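Local coordinates for aprataxin and PNK-like factor (PDB 5W7W), which acts as a histone chaperone in single- and double-strand DNA break repair and, through this FHA domain, binds the repair scaffold proteins XRCC1 and XRCC4, at residues Q54-Q68 with N81-L95. Numbering follows the deposited sequence.
Sequences QLRIKPIHTNPCFYQ and NLWCYLNPGDSFSLL
W83 stands between two long basic side chains of strand 54-59. Over one face of the indole lies the guanidinium of R56, its CZ 3.9 Å from the centre of the five-membered ring and the two planes 26° apart, a stacked cation-pi pair; over the opposite face K58 CB makes a CH-pi contact 3.6 Å from the centre of the six-membered ring. The R56 chain starts between its own N and carbonyl carbon (chi1 49°) and then runs extended, so CG and CD also lie against W83, while NE forms a salt bridge with E49 of strand 46-51. With an alanine in place of W83, the R56 guanidinium would probably lose its stacking surface and the K58 methylenes their cover. Two residues along, Y85 carries the Q54 amide flat over its ring, planes 7° apart and NE2 3.6 Å from CD1. Backbone bonds pair I57 with C84, and L86 N reaches L55 O at 2.8 Å.

On the other side of this pairing the side chains turn inward. C84 SG sits 4.1 Å above the centre of the Y67 ring, a small polarisable atom suited to an aromatic face, and the L86 and Y67 side chains run past each other in opposite directions, L86 CD2 coming 3.5 Å from Y67 CD1. I57 CD1 packs on F92. The tyrosine suits its place because Y67 OH donates a hydrogen bond to D90 OD2 (2.7 Å) from above the carboxylate plane; N87 N donates to the same oxygen from the opposite face, tying Y67 to the type II turn 87-90. D90 OD1 takes S70 N.

Strands 66-68 and 91-93 pair antiparallel in one sheet, 54-59 and 84-85 in the other, and the apolar layer between them is that of the FHA beta sandwich.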
ATOM      1  N   GLN A  54      -3.683   4.054  12.674  1.00  9.20           N
ATOM      2  CA  GLN A  54      -2.560   4.241  11.769  1.00  8.78           C
ATOM      3  C   GLN A  54      -2.441   3.067  10.823  1.00  8.44           C
ATOM      4  O   GLN A  54      -2.867   1.947  11.118  1.00  9.03           O
ATOM      5  CB  GLN A  54      -1.226   4.367  12.502  1.00  8.57           C
ATOM      6  CG  GLN A  54      -1.139   5.612  13.358  1.00 10.21           C
ATOM      7  CD  GLN A  54       0.193   5.716  14.076  1.00  9.40           C
ATOM      8  OE1 GLN A  54       0.355   5.168  15.167  1.00 10.45           O
ATOM      9  NE2 GLN A  54       1.154   6.365  13.456  1.00 10.60           N
ATOM     10  N   LEU A  55      -1.851   3.363   9.668  1.00  8.25           N
ATOM     11  CA  LEU A  55      -1.551   2.378   8.643  1.00  8.38           C
ATOM     12  C   LEU A  55      -0.044   2.350   8.432  1.00  8.38           C
ATOM     13  O   LEU A  55       0.565   3.409   8.272  1.00  8.81           O
ATOM     14  CB  LEU A  55      -2.246   2.794   7.341  1.00  8.47           C
ATOM     15  CG  LEU A  55      -1.901   1.961   6.106  1.00  8.42           C
ATOM     16  CD1 LEU A  55      -2.396   0.547   6.269  1.00 10.79           C
ATOM     17  CD2 LEU A  55      -2.488   2.599   4.836  1.00  9.99           C
ATOM     18  N   ARG A  56       0.553   1.153   8.440  1.00  8.15           N
ATOM     19  CA  ARG A  56       1.971   1.008   8.115  1.00  8.26           C
ATOM     20  C   ARG A  56       2.153  -0.120   7.114  1.00  8.10           C
ATOM     21  O   ARG A  56       1.325  -1.029   7.011  1.00  9.12           O
ATOM     22  CB  ARG A  56       2.845   0.803   9.369  1.00  8.45           C
ATOM     23  CG  ARG A  56       2.345  -0.261  10.325  1.00  8.67           C
ATOM     24  CD  ARG A  56       3.293  -0.503  11.480  1.00  9.50           C
ATOM     25  NE  ARG A  56       2.774  -1.530  12.365  1.00 11.78           N
ATOM     26  CZ  ARG A  56       3.491  -2.184  13.273  1.00 11.19           C
ATOM     27  NH1 ARG A  56       4.766  -1.918  13.462  1.00 11.29           N
ATOM     28  NH2 ARG A  56       2.888  -3.120  13.999  1.00 15.65           N
ATOM     29  N   ILE A  57       3.248  -0.034   6.358  1.00  8.40           N
ATOM     30  CA  ILE A  57       3.603  -1.012   5.332  1.00  8.55           C
ATOM     31  C   ILE A  57       4.974  -1.589   5.650  1.00  8.34           C
ATOM     32  O   ILE A  57       5.893  -0.866   6.043  1.00  9.03           O
ATOM     33  CB  ILE A  57       3.594  -0.381   3.917  1.00  9.25           C
ATOM     34  CG1 ILE A  57       3.863  -1.449   2.856  1.00  9.00           C
ATOM     35  CG2 ILE A  57       4.611   0.758   3.772  1.00  9.75           C
ATOM     36  CD1 ILE A  57       3.574  -1.000   1.454  1.00 10.94           C
ATOM     37  N   LYS A  58       5.104  -2.901   5.466  1.00  8.11           N
ATOM     38  CA  LYS A  58       6.388  -3.597   5.576  1.00  8.55           C
ATOM     39  C   LYS A  58       6.665  -4.304   4.258  1.00  9.48           C
ATOM     40  O   LYS A  58       5.928  -5.246   3.900  1.00  9.56           O
ATOM     41  CB  LYS A  58       6.368  -4.613   6.717  1.00  8.87           C
ATOM     42  CG  LYS A  58       7.706  -5.328   6.913  1.00  9.28           C
ATOM     43  CD  LYS A  58       7.762  -6.171   8.184  1.00 11.39           C
ATOM     44  CE  LYS A  58       6.678  -7.192   8.217  1.00 11.27           C
ATOM     45  NZ  LYS A  58       6.879  -8.158   9.359  1.00 14.90           N
ATOM     46  N   PRO A  59       7.674  -3.886   3.493  1.00  8.69           N
ATOM     47  CA  PRO A  59       8.037  -4.619   2.269  1.00  9.17           C
ATOM     48  C   PRO A  59       8.654  -5.960   2.635  1.00  7.95           C
ATOM     49  O   PRO A  59       9.582  -6.015   3.447  1.00  9.17           O
ATOM     50  CB  PRO A  59       9.073  -3.696   1.611  1.00  9.68           C
ATOM     51  CG  PRO A  59       8.904  -2.369   2.284  1.00 10.78           C
ATOM     52  CD  PRO A  59       8.514  -2.700   3.671  1.00  9.07           C
ATOM     53  N   ILE A  60       8.144  -7.049   2.045  1.00  8.91           N
ATOM     54  CA  ILE A  60       8.583  -8.391   2.431  1.00  8.82           C
ATOM     55  C   ILE A  60       9.094  -9.229   1.257  1.00 10.20           C
ATOM     56  O   ILE A  60       9.271 -10.437   1.400  1.00 10.26           O
ATOM     57  CB  ILE A  60       7.515  -9.160   3.234  1.00 10.31           C
ATOM     58  CG1 ILE A  60       6.208  -9.300   2.448  1.00 10.29           C
ATOM     59  CG2 ILE A  60       7.310  -8.504   4.588  1.00 10.95           C
ATOM     60  CD1 ILE A  60       5.344 -10.428   2.942  1.00 12.24           C
ATOM     61  N   HIS A  61       9.404  -8.608   0.127  1.00  9.06           N
ATOM     62  CA  HIS A  61       9.901  -9.343  -1.030  1.00  9.53           C
ATOM     63  C   HIS A  61      11.185  -8.706  -1.531  1.00 10.18           C
ATOM     64  O   HIS A  61      11.536  -7.581  -1.183  1.00 10.07           O
ATOM     65  CB  HIS A  61       8.837  -9.431  -2.137  1.00 10.60           C
ATOM     66  CG  HIS A  61       9.186 -10.394  -3.213  1.00 10.64           C
ATOM     67  ND1 HIS A  61       9.702  -9.994  -4.424  1.00 12.13           N
ATOM     68  CD2 HIS A  61       9.119 -11.742  -3.243  1.00 14.23           C
ATOM     69  CE1 HIS A  61       9.919 -11.066  -5.169  1.00 13.54           C
ATOM     70  NE2 HIS A  61       9.584 -12.137  -4.472  1.00 14.84           N
ATOM     71  N   THR A  62      11.906  -9.434  -2.374  1.00 11.72           N
ATOM     72  CA  THR A  62      13.103  -8.840  -2.967  1.00 12.04           C
ATOM     73  C   THR A  62      12.776  -7.661  -3.880  1.00 10.39           C
ATOM     74  O   THR A  62      13.547  -6.699  -3.933  1.00 11.85           O
ATOM     75  CB  THR A  62      13.921  -9.881  -3.719  1.00 15.63           C
ATOM     76  OG1 THR A  62      13.077 -10.583  -4.616  1.00 17.99           O
ATOM     77  CG2 THR A  62      14.575 -10.871  -2.766  1.00 17.71           C
ATOM     78  N   ASN A  63      11.631  -7.694  -4.562  1.00 10.50           N
ATOM     79  CA  ASN A  63      11.194  -6.536  -5.328  1.00 12.32           C
ATOM     80  C   ASN A  63      10.666  -5.495  -4.354  1.00  9.49           C
ATOM     81  O   ASN A  63       9.861  -5.839  -3.481  1.00 10.81           O
ATOM     82  CB  ASN A  63      10.107  -6.925  -6.318  1.00 16.46           C
ATOM     83  CG  ASN A  63      10.599  -7.888  -7.365  1.00 18.62           C
ATOM     84  OD1 ASN A  63      11.775  -7.855  -7.747  1.00 19.58           O
ATOM     85  ND2 ASN A  63       9.702  -8.746  -7.848  1.00 22.07           N
ATOM     86  N   PRO A  64      11.129  -4.259  -4.431  1.00 10.54           N
ATOM     87  CA  PRO A  64      10.859  -3.287  -3.366  1.00 10.18           C
ATOM     88  C   PRO A  64       9.454  -2.715  -3.428  1.00  9.29           C
ATOM     89  O   PRO A  64       8.712  -2.871  -4.393  1.00 10.47           O
ATOM     90  CB  PRO A  64      11.884  -2.177  -3.605  1.00 13.60           C
ATOM     91  CG  PRO A  64      12.271  -2.311  -4.989  1.00 17.67           C
ATOM     92  CD  PRO A  64      12.108  -3.748  -5.397  1.00 11.20           C
ATOM     93  N   CYS A  65       9.112  -2.019  -2.361  1.00  9.49           N
ATOM     94  CA  CYS A  65       7.994  -1.090  -2.348  1.00  9.01           C
ATOM     95  C   CYS A  65       8.531   0.328  -2.364  1.00  9.04           C
ATOM     96  O   CYS A  65       9.687   0.563  -2.010  1.00  9.75           O
ATOM     97  CB  CYS A  65       7.166  -1.255  -1.085  1.00  9.25           C
ATOM     98  SG  CYS A  65       6.358  -2.848  -0.904  1.00 12.49           S
ATOM     99  N   PHE A  66       7.672   1.276  -2.733  1.00  8.68           N
ATOM    100  CA  PHE A  66       8.059   2.672  -2.843  1.00  8.79           C
ATOM    101  C   PHE A  66       7.097   3.526  -2.040  1.00  9.32           C
ATOM    102  O   PHE A  66       5.935   3.168  -1.852  1.00  8.92           O
ATOM    103  CB  PHE A  66       8.085   3.129  -4.308  1.00 10.20           C
ATOM    104  CG  PHE A  66       8.957   2.262  -5.187  1.00  9.59           C
ATOM    105  CD1 PHE A  66       8.515   1.040  -5.610  1.00  9.99           C
ATOM    106  CD2 PHE A  66      10.234   2.662  -5.553  1.00 10.84           C
ATOM    107  CE1 PHE A  66       9.312   0.211  -6.378  1.00 11.05           C
ATOM    108  CE2 PHE A  66      11.027   1.843  -6.319  1.00 12.93           C
ATOM    109  CZ  PHE A  66      10.559   0.609  -6.728  1.00 13.46           C
ATOM    110  N   TYR A  67       7.584   4.681  -1.610  1.00  9.14           N
ATOM    111  CA  TYR A  67       6.863   5.592  -0.740  1.00  9.48           C
ATOM    112  C   TYR A  67       7.029   7.021  -1.226  1.00 10.19           C
ATOM    113  O   TYR A  67       8.129   7.439  -1.584  1.00 11.41           O
ATOM    114  CB  TYR A  67       7.454   5.522   0.663  1.00  9.45           C
ATOM    115  CG  TYR A  67       6.889   6.533   1.650  1.00 11.82           C
ATOM    116  CD1 TYR A  67       5.571   6.475   2.075  1.00 10.79           C
ATOM    117  CD2 TYR A  67       7.688   7.540   2.163  1.00 14.10           C
ATOM    118  CE1 TYR A  67       5.059   7.397   2.962  1.00 12.45           C
ATOM    119  CE2 TYR A  67       7.180   8.469   3.067  1.00 15.47           C
ATOM    120  CZ  TYR A  67       5.864   8.377   3.461  1.00 12.97           C
ATOM    121  OH  TYR A  67       5.377   9.306   4.363  1.00 13.73           O
ATOM    122  N   GLN A  68       5.945   7.789  -1.174  1.00  9.32           N
ATOM    123  CA  GLN A  68       5.960   9.216  -1.482  1.00  9.82           C
ATOM    124  C   GLN A  68       5.150   9.946  -0.420  1.00 10.28           C
ATOM    125  O   GLN A  68       3.936   9.795  -0.346  1.00 10.40           O
ATOM    126  CB  GLN A  68       5.379   9.469  -2.867  1.00 10.23           C
ATOM    127  CG  GLN A  68       5.355  10.944  -3.251  1.00 11.41           C
ATOM    128  CD  GLN A  68       4.738  11.171  -4.620  1.00 14.85           C
ATOM    129  OE1 GLN A  68       4.636  10.255  -5.433  1.00 16.27           O
ATOM    130  NE2 GLN A  68       4.309  12.391  -4.877  1.00 17.64           N
ATOM    131  N   ASN A  81      11.859  -4.907   4.672  1.00  8.85           N
ATOM    132  CA  ASN A  81      11.511  -5.678   5.860  1.00  9.04           C
ATOM    133  C   ASN A  81      11.425  -4.853   7.126  1.00  9.19           C
ATOM    134  O   ASN A  81      11.543  -5.405   8.236  1.00 10.15           O
ATOM    135  CB  ASN A  81      12.450  -6.874   6.074  1.00  9.39           C
ATOM    136  CG  ASN A  81      11.776  -7.982   6.835  1.00  9.42           C
ATOM    137  OD1 ASN A  81      10.623  -8.303   6.561  1.00 10.28           O
ATOM    138  ND2 ASN A  81      12.471  -8.551   7.828  1.00 10.34           N
ATOM    139  N   LEU A  82      11.227  -3.554   6.979  1.00  8.85           N
ATOM    140  CA  LEU A  82      10.973  -2.623   8.067  1.00  9.22           C
ATOM    141  C   LEU A  82       9.656  -1.911   7.794  1.00  9.25           C
ATOM    142  O   LEU A  82       9.274  -1.712   6.634  1.00  9.47           O
ATOM    143  CB  LEU A  82      12.085  -1.579   8.170  1.00  9.17           C
ATOM    144  CG  LEU A  82      13.484  -2.146   8.410  1.00 13.59           C
ATOM    145  CD1 LEU A  82      14.531  -1.037   8.267  1.00 17.46           C
ATOM    146  CD2 LEU A  82      13.597  -2.786   9.751  1.00 14.11           C
ATOM    147  N   TRP A  83       8.960  -1.536   8.860  1.00  8.52           N
ATOM    148  CA  TRP A  83       7.706  -0.807   8.733  1.00  8.99           C
ATOM    149  C   TRP A  83       7.935   0.674   8.448  1.00  9.21           C
ATOM    150  O   TRP A  83       8.850   1.311   8.989  1.00  9.61           O
ATOM    151  CB  TRP A  83       6.902  -0.915  10.021  1.00  7.91           C
ATOM    152  CG  TRP A  83       6.460  -2.274  10.383  1.00  8.73           C
ATOM    153  CD1 TRP A  83       7.050  -3.104  11.305  1.00 10.14           C
ATOM    154  CD2 TRP A  83       5.329  -2.980   9.878  1.00  8.43           C
ATOM    155  NE1 TRP A  83       6.362  -4.276  11.382  1.00  9.87           N
ATOM    156  CE2 TRP A  83       5.306  -4.232  10.516  1.00  8.85           C
ATOM    157  CE3 TRP A  83       4.340  -2.688   8.934  1.00  8.34           C
ATOM    158  CZ2 TRP A  83       4.327  -5.174  10.259  1.00  9.15           C
ATOM    159  CZ3 TRP A  83       3.374  -3.627   8.670  1.00  9.16           C
ATOM    160  CH2 TRP A  83       3.367  -4.859   9.329  1.00  8.93           C
ATOM    161  N   CYS A  84       7.038   1.220   7.637  1.00  8.64           N
ATOM    162  CA  CYS A  84       6.938   2.643   7.353  1.00  8.94           C
ATOM    163  C   CYS A  84       5.484   3.065   7.510  1.00  8.09           C
ATOM    164  O   CYS A  84       4.595   2.465   6.898  1.00  8.18           O
ATOM    165  CB  CYS A  84       7.367   2.912   5.903  1.00 10.00           C
ATOM    166  SG  CYS A  84       7.328   4.639   5.378  1.00 12.94           S
ATOM    167  N   TYR A  85       5.237   4.096   8.306  1.00  8.07           N
ATOM    168  CA  TYR A  85       3.891   4.645   8.432  1.00  8.73           C
ATOM    169  C   TYR A  85       3.474   5.389   7.172  1.00  9.47           C
ATOM    170  O   TYR A  85       4.263   6.100   6.539  1.00  9.96           O
ATOM    171  CB  TYR A  85       3.766   5.533   9.689  1.00  8.62           C
ATOM    172  CG  TYR A  85       3.575   4.690  10.919  1.00  8.08           C
ATOM    173  CD1 TYR A  85       2.386   4.000  11.099  1.00  8.88           C
ATOM    174  CD2 TYR A  85       4.571   4.524  11.871  1.00  9.04           C
ATOM    175  CE1 TYR A  85       2.183   3.169  12.179  1.00  9.13           C
ATOM    176  CE2 TYR A  85       4.376   3.697  12.965  1.00  9.47           C
ATOM    177  CZ  TYR A  85       3.183   3.012  13.107  1.00  8.86           C
ATOM    178  OH  TYR A  85       2.985   2.178  14.183  1.00 10.21           O
ATOM    179  N   LEU A  86       2.208   5.214   6.816  1.00  9.59           N
ATOM    180  CA  LEU A  86       1.595   5.861   5.661  1.00  9.92           C
ATOM    181  C   LEU A  86       0.498   6.766   6.194  1.00  9.66           C
ATOM    182  O   LEU A  86      -0.570   6.283   6.601  1.00 10.21           O
ATOM    183  CB  LEU A  86       0.999   4.813   4.735  1.00 10.27           C
ATOM    184  CG  LEU A  86       1.964   3.759   4.199  1.00  9.80           C
ATOM    185  CD1 LEU A  86       1.220   2.737   3.351  1.00 11.09           C
ATOM    186  CD2 LEU A  86       3.089   4.406   3.403  1.00 11.56           C
ATOM    187  N   ASN A  87       0.752   8.056   6.176  1.00 10.13           N
ATOM    188  CA  ASN A  87      -0.242   9.010   6.634  1.00 11.26           C
ATOM    189  C   ASN A  87      -1.260   9.265   5.525  1.00 10.47           C
ATOM    190  O   ASN A  87      -0.950   9.123   4.337  1.00 10.86           O
ATOM    191  CB  ASN A  87       0.435  10.317   7.015  1.00 13.01           C
ATOM    192  CG  ASN A  87       1.423  10.138   8.131  1.00 16.36           C
ATOM    193  OD1 ASN A  87       1.071   9.638   9.201  1.00 18.95           O
ATOM    194  ND2 ASN A  87       2.680  10.474   7.870  1.00 22.51           N
ATOM    195  N   PRO A  88      -2.474   9.662   5.882  1.00 12.15           N
ATOM    196  CA  PRO A  88      -3.442  10.022   4.849  1.00 11.20           C
ATOM    197  C   PRO A  88      -2.850  11.072   3.919  1.00 12.26           C
ATOM    198  O   PRO A  88      -2.219  12.040   4.359  1.00 11.83           O
ATOM    199  CB  PRO A  88      -4.623  10.563   5.657  1.00 14.74           C
ATOM    200  CG  PRO A  88      -4.526   9.838   6.978  1.00 15.19           C
ATOM    201  CD  PRO A  88      -3.043   9.796   7.236  1.00 14.06           C
ATOM    202  N   GLY A  89      -3.030  10.855   2.615  1.00  9.95           N
ATOM    203  CA  GLY A  89      -2.447  11.675   1.588  1.00 11.31           C
ATOM    204  C   GLY A  89      -1.130  11.173   1.031  1.00 10.78           C
ATOM    205  O   GLY A  89      -0.765  11.550  -0.090  1.00 12.16           O
ATOM    206  N   ASP A  90      -0.406  10.342   1.781  1.00  9.47           N
ATOM    207  CA  ASP A  90       0.811   9.733   1.277  1.00  9.66           C
ATOM    208  C   ASP A  90       0.449   8.701   0.205  1.00  8.76           C
ATOM    209  O   ASP A  90      -0.695   8.264   0.088  1.00 10.04           O
ATOM    210  CB  ASP A  90       1.541   8.979   2.389  1.00  9.32           C
ATOM    211  CG  ASP A  90       2.159   9.860   3.446  1.00 10.26           C
ATOM    212  OD1 ASP A  90       2.180  11.098   3.290  1.00 11.04           O
ATOM    213  OD2 ASP A  90       2.658   9.287   4.442  1.00 10.82           O
ATOM    214  N   SER A  91       1.455   8.283  -0.556  1.00  8.93           N
ATOM    215  CA  SER A  91       1.303   7.232  -1.551  1.00 10.32           C
ATOM    216  C   SER A  91       2.345   6.152  -1.310  1.00  9.80           C
ATOM    217  O   SER A  91       3.422   6.416  -0.780  1.00  9.80           O
ATOM    218  CB  SER A  91       1.480   7.764  -2.969  1.00  9.68           C
ATOM    219  OG  SER A  91       0.494   8.736  -3.300  1.00 12.93           O
ATOM    220  N   PHE A  92       2.017   4.935  -1.733  1.00  8.57           N
ATOM    221  CA  PHE A  92       3.015   3.881  -1.853  1.00  9.34           C
ATOM    222  C   PHE A  92       2.778   3.176  -3.178  1.00  8.56           C
ATOM    223  O   PHE A  92       1.723   3.324  -3.796  1.00  8.64           O
ATOM    224  CB  PHE A  92       2.948   2.867  -0.700  1.00 10.05           C
ATOM    225  CG  PHE A  92       1.838   1.877  -0.829  1.00  9.65           C
ATOM    226  CD1 PHE A  92       0.572   2.167  -0.347  1.00 10.44           C
ATOM    227  CD2 PHE A  92       2.044   0.654  -1.434  1.00 11.14           C
ATOM    228  CE1 PHE A  92      -0.454   1.256  -0.483  1.00 12.00           C
ATOM    229  CE2 PHE A  92       1.022  -0.249  -1.566  1.00 11.82           C
ATOM    230  CZ  PHE A  92      -0.229   0.052  -1.085  1.00 10.51           C
ATOM    231  N   SER A  93       3.756   2.396  -3.622  1.00  8.71           N
ATOM    232  CA  SER A  93       3.571   1.645  -4.851  1.00  8.43           C
ATOM    233  C   SER A  93       4.298   0.315  -4.787  1.00  9.22           C
ATOM    234  O   SER A  93       5.255   0.121  -4.025  1.00  8.81           O
ATOM    235  CB  SER A  93       4.029   2.440  -6.068  1.00  9.49           C
ATOM    236  OG  SER A  93       5.426   2.663  -6.051  1.00  9.83           O
ATOM    237  N   LEU A  94       3.831  -0.597  -5.631  1.00  7.90           N
ATOM    238  CA  LEU A  94       4.414  -1.929  -5.705  1.00  9.11           C
ATOM    239  C   LEU A  94       5.411  -2.078  -6.848  1.00 10.67           C
ATOM    240  O   LEU A  94       6.213  -3.017  -6.833  1.00 10.52           O
ATOM    241  CB  LEU A  94       3.320  -2.996  -5.819  1.00 10.10           C
ATOM    242  CG  LEU A  94       2.312  -3.006  -4.672  1.00 11.16           C
ATOM    243  CD1 LEU A  94       1.347  -4.171  -4.882  1.00 18.70           C
ATOM    244  CD2 LEU A  94       2.981  -3.124  -3.341  1.00 15.32           C
ATOM    245  N   LEU A  95       5.380  -1.195  -7.839  1.00  8.90           N
ATOM    246  CA  LEU A  95       6.449  -1.034  -8.819  1.00  9.71           C
ATOM    247  C   LEU A  95       6.800   0.446  -8.831  1.00  8.82           C
ATOM    248  O   LEU A  95       6.059   1.290  -8.323  1.00  9.50           O
ATOM    249  CB  LEU A  95       6.056  -1.500 -10.230  1.00  9.39           C
ATOM    250  CG  LEU A  95       5.752  -2.984 -10.369  1.00  9.77           C
ATOM    251  CD1 LEU A  95       5.250  -3.251 -11.767  1.00 11.86           C
ATOM    252  CD2 LEU A  95       6.989  -3.835 -10.085  1.00 10.66           C
TER
HETATM  253  O   HOH W   1       0.700   7.274  10.693  1.00 14.24           O
HETATM  254  O   HOH W   2      -1.370   6.195   9.235  1.00 10.91           O
HETATM  255  O   HOH W   3       8.970  -9.585   8.224  1.00 12.99           O
HETATM  256  O   HOH W   4       8.801  -3.846  -6.906  1.00 12.07           O
HETATM  257  O   HOH W   5       1.518  11.095  -2.290  1.00 23.28           O